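Long-range contact in Crov588 (Cafeteriavirus, PDB 6NYR), which is of unknown function but folds as a circular leucine-rich-repeat solenoid built largely from FNIP repeats: residues A[302-307]-A[324-329]. Residues are numbered along the deposited sequence; the frame is centred on the assembly and turned at random.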
loop_
_atom_site.group_PDB
_atom_site.type_symbol
_atom_site.label_atom_id
_atom_site.label_comp_id
_atom_site.label_asym_id
_atom_site.label_seq_id
_atom_site.Cartn_x
_atom_site.Cartn_y
_atom_site.Cartn_z
ATOM N N PHE A 302 -2.752 -18.864 -13.422
ATOM C CA PHE A 302 -3.768 -18.972 -14.455
ATOM C C PHE A 302 -4.687 -17.751 -14.415
ATOM O O PHE A 302 -4.851 -17.091 -13.387
ATOM C CB PHE A 302 -4.605 -20.247 -14.288
ATOM C CG PHE A 302 -3.880 -21.503 -14.656
ATOM C CD1 PHE A 302 -3.634 -21.814 -15.983
ATOM C CD2 PHE A 302 -3.447 -22.381 -13.675
ATOM C CE1 PHE A 302 -2.963 -22.974 -16.324
ATOM C CE2 PHE A 302 -2.773 -23.542 -14.013
ATOM C CZ PHE A 302 -2.535 -23.835 -15.340
ATOM N N GLY A 303 -5.317 -17.474 -15.564
ATOM C CA GLY A 303 -6.296 -16.414 -15.668
ATOM C C GLY A 303 -7.692 -16.876 -15.277
ATOM O O GLY A 303 -7.945 -18.053 -15.035
ATOM N N ASN A 304 -8.623 -15.919 -15.270
ATOM C CA ASN A 304 -9.929 -16.165 -14.666
ATOM C C ASN A 304 -10.728 -17.216 -15.427
ATOM O O ASN A 304 -11.562 -17.898 -14.825
ATOM C CB ASN A 304 -10.713 -14.855 -14.561
ATOM C CG ASN A 304 -10.210 -13.969 -13.433
ATOM O OD1 ASN A 304 -9.845 -14.460 -12.360
ATOM N ND2 ASN A 304 -10.197 -12.660 -13.663
ATOM N N ASN A 305 -10.502 -17.370 -16.733
ATOM C CA ASN A 305 -11.295 -18.309 -17.517
ATOM C C ASN A 305 -10.707 -19.715 -17.592
ATOM O O ASN A 305 -11.415 -20.640 -18.007
ATOM C CB ASN A 305 -11.483 -17.803 -18.954
ATOM C CG ASN A 305 -12.380 -16.598 -19.037
ATOM O OD1 ASN A 305 -12.857 -16.090 -18.021
ATOM N ND2 ASN A 305 -12.615 -16.120 -20.257
ATOM N N PHE A 306 -9.448 -19.913 -17.207
ATOM C CA PHE A 306 -8.849 -21.234 -17.351
ATOM C C PHE A 306 -9.626 -22.268 -16.545
ATOM O O PHE A 306 -9.853 -22.092 -15.345
ATOM C CB PHE A 306 -7.392 -21.232 -16.899
ATOM C CG PHE A 306 -6.742 -22.581 -16.988
ATOM C CD1 PHE A 306 -6.220 -23.032 -18.190
ATOM C CD2 PHE A 306 -6.668 -23.406 -15.877
ATOM C CE1 PHE A 306 -5.631 -24.274 -18.281
ATOM C CE2 PHE A 306 -6.078 -24.652 -15.964
ATOM C CZ PHE A 306 -5.557 -25.086 -17.167
ATOM N N ASN A 307 -10.018 -23.359 -17.203
ATOM C CA ASN A 307 -10.785 -24.400 -16.531
ATOM C C ASN A 307 -10.627 -25.734 -17.251
ATOM O O ASN A 307 -11.609 -26.447 -17.474
ATOM C CB ASN A 307 -12.265 -24.008 -16.453
ATOM C CG ASN A 307 -13.056 -24.897 -15.505
ATOM O OD1 ASN A 307 -12.484 -25.607 -14.679
ATOM N ND2 ASN A 307 -14.381 -24.854 -15.617
ATOM N N PHE A 324 -4.806 -20.352 -9.120
ATOM C CA PHE A 324 -5.902 -20.540 -10.057
ATOM C C PHE A 324 -6.741 -19.272 -10.139
ATOM O O PHE A 324 -6.774 -18.451 -9.218
ATOM C CB PHE A 324 -6.780 -21.725 -9.641
ATOM C CG PHE A 324 -6.159 -23.065 -9.911
ATOM C CD1 PHE A 324 -6.025 -23.534 -11.210
ATOM C CD2 PHE A 324 -5.709 -23.858 -8.867
ATOM C CE1 PHE A 324 -5.455 -24.769 -11.459
ATOM C CE2 PHE A 324 -5.136 -25.095 -9.115
ATOM C CZ PHE A 324 -5.012 -25.548 -10.412
ATOM N N GLY A 325 -7.434 -19.129 -11.266
ATOM C CA GLY A 325 -8.326 -18.015 -11.485
ATOM C C GLY A 325 -9.748 -18.339 -11.082
ATOM O O GLY A 325 -10.038 -19.357 -10.451
ATOM N N ASP A 326 -10.652 -17.436 -11.468
ATOM C CA ASP A 326 -12.040 -17.512 -11.029
ATOM C C ASP A 326 -12.693 -18.833 -11.422
ATOM O O ASP A 326 -13.419 -19.440 -10.624
ATOM C CB ASP A 326 -12.829 -16.343 -11.622
ATOM C CG ASP A 326 -12.487 -15.019 -10.980
ATOM O OD1 ASP A 326 -12.065 -15.011 -9.802
ATOM O OD2 ASP A 326 -12.648 -13.980 -11.657
ATOM N N ASP A 327 -12.486 -19.272 -12.663
ATOM C CA ASP A 327 -13.328 -20.307 -13.248
ATOM C C ASP A 327 -12.873 -21.736 -12.972
ATOM O O ASP A 327 -13.663 -22.665 -13.185
ATOM C CB ASP A 327 -13.419 -20.114 -14.772
ATOM C CG ASP A 327 -14.295 -18.946 -15.162
ATOM O OD1 ASP A 327 -14.755 -18.226 -14.251
ATOM O OD2 ASP A 327 -14.524 -18.740 -16.375
ATOM N N PHE A 328 -11.643 -21.949 -12.507
ATOM C CA PHE A 328 -11.135 -23.309 -12.413
ATOM C C PHE A 328 -11.943 -24.128 -11.412
ATOM O O PHE A 328 -12.114 -23.725 -10.259
ATOM C CB PHE A 328 -9.662 -23.314 -12.011
ATOM C CG PHE A 328 -9.053 -24.684 -11.991
ATOM C CD1 PHE A 328 -8.548 -25.249 -13.153
ATOM C CD2 PHE A 328 -9.008 -25.420 -10.817
ATOM C CE1 PHE A 328 -7.991 -26.514 -13.137
ATOM C CE2 PHE A 328 -8.456 -26.691 -10.804
ATOM C CZ PHE A 328 -7.947 -27.233 -11.966
ATOM N N ASN A 329 -12.426 -25.293 -11.851
ATOM C CA ASN A 329 -13.211 -26.167 -10.989
ATOM C C ASN A 329 -13.124 -27.602 -11.488
ATOM O O ASN A 329 -14.153 -28.286 -11.597
ATOM C CB ASN A 329 -14.675 -25.714 -10.951
ATOM C CG ASN A 329 -15.442 -26.335 -9.804
ATOM O OD1 ASN A 329 -14.856 -26.765 -8.813
ATOM N ND2 ASN A 329 -16.762 -26.399 -9.940
#
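Asn307 OD1 is held by two N-H groups: the backbone N of Asn329, 2.8 Å from OD1, and NE2 of Gln330. Its CG stands anti to the backbone N (chi1 -167°), which carries the amide across to the next coil; the Asn329 N-H arrives above the carbonyl plane, 48° out of it, yet the bond is fairly straight. Asn285 OD1 serves Asn307 N, and Asn329 OD1 in turn accepts from Asn351 N, so a row of asparagine side-chain-to-backbone bonds continues from coil to coil, consistent with the asparagine rows of leucine-rich repeats. Asn304, within the type I turn from Gly303 to Phe306, takes the Asp326 N-H in plane on a lone pair of OD1. Its amide stacks on the Asp326 carboxylate, planes 1° apart, but Asn304 OD1 and Asp326 OD2, 2.9 Å apart, are both acceptors, a probably unfavourable approach offset by that bond. Asp327 N donates to Asn304 O, whose position is less certain. Among the buried phenylalanines, the Phe302 and Phe324 rings are near parallel but barely overlap, Phe302 CD2 meeting Phe324 CD1 at 3.7 Å. Phe306 CE2 lies over the Phe302 face, and Phe328 CD2 over that of Phe324, toward its rim. With acceptor oxygens of Asn304 and Asn305 beside the carboxylates, and Asp348 near Asp326 and Asp349 near Asp327, the pKa values of both aspartates may be raised.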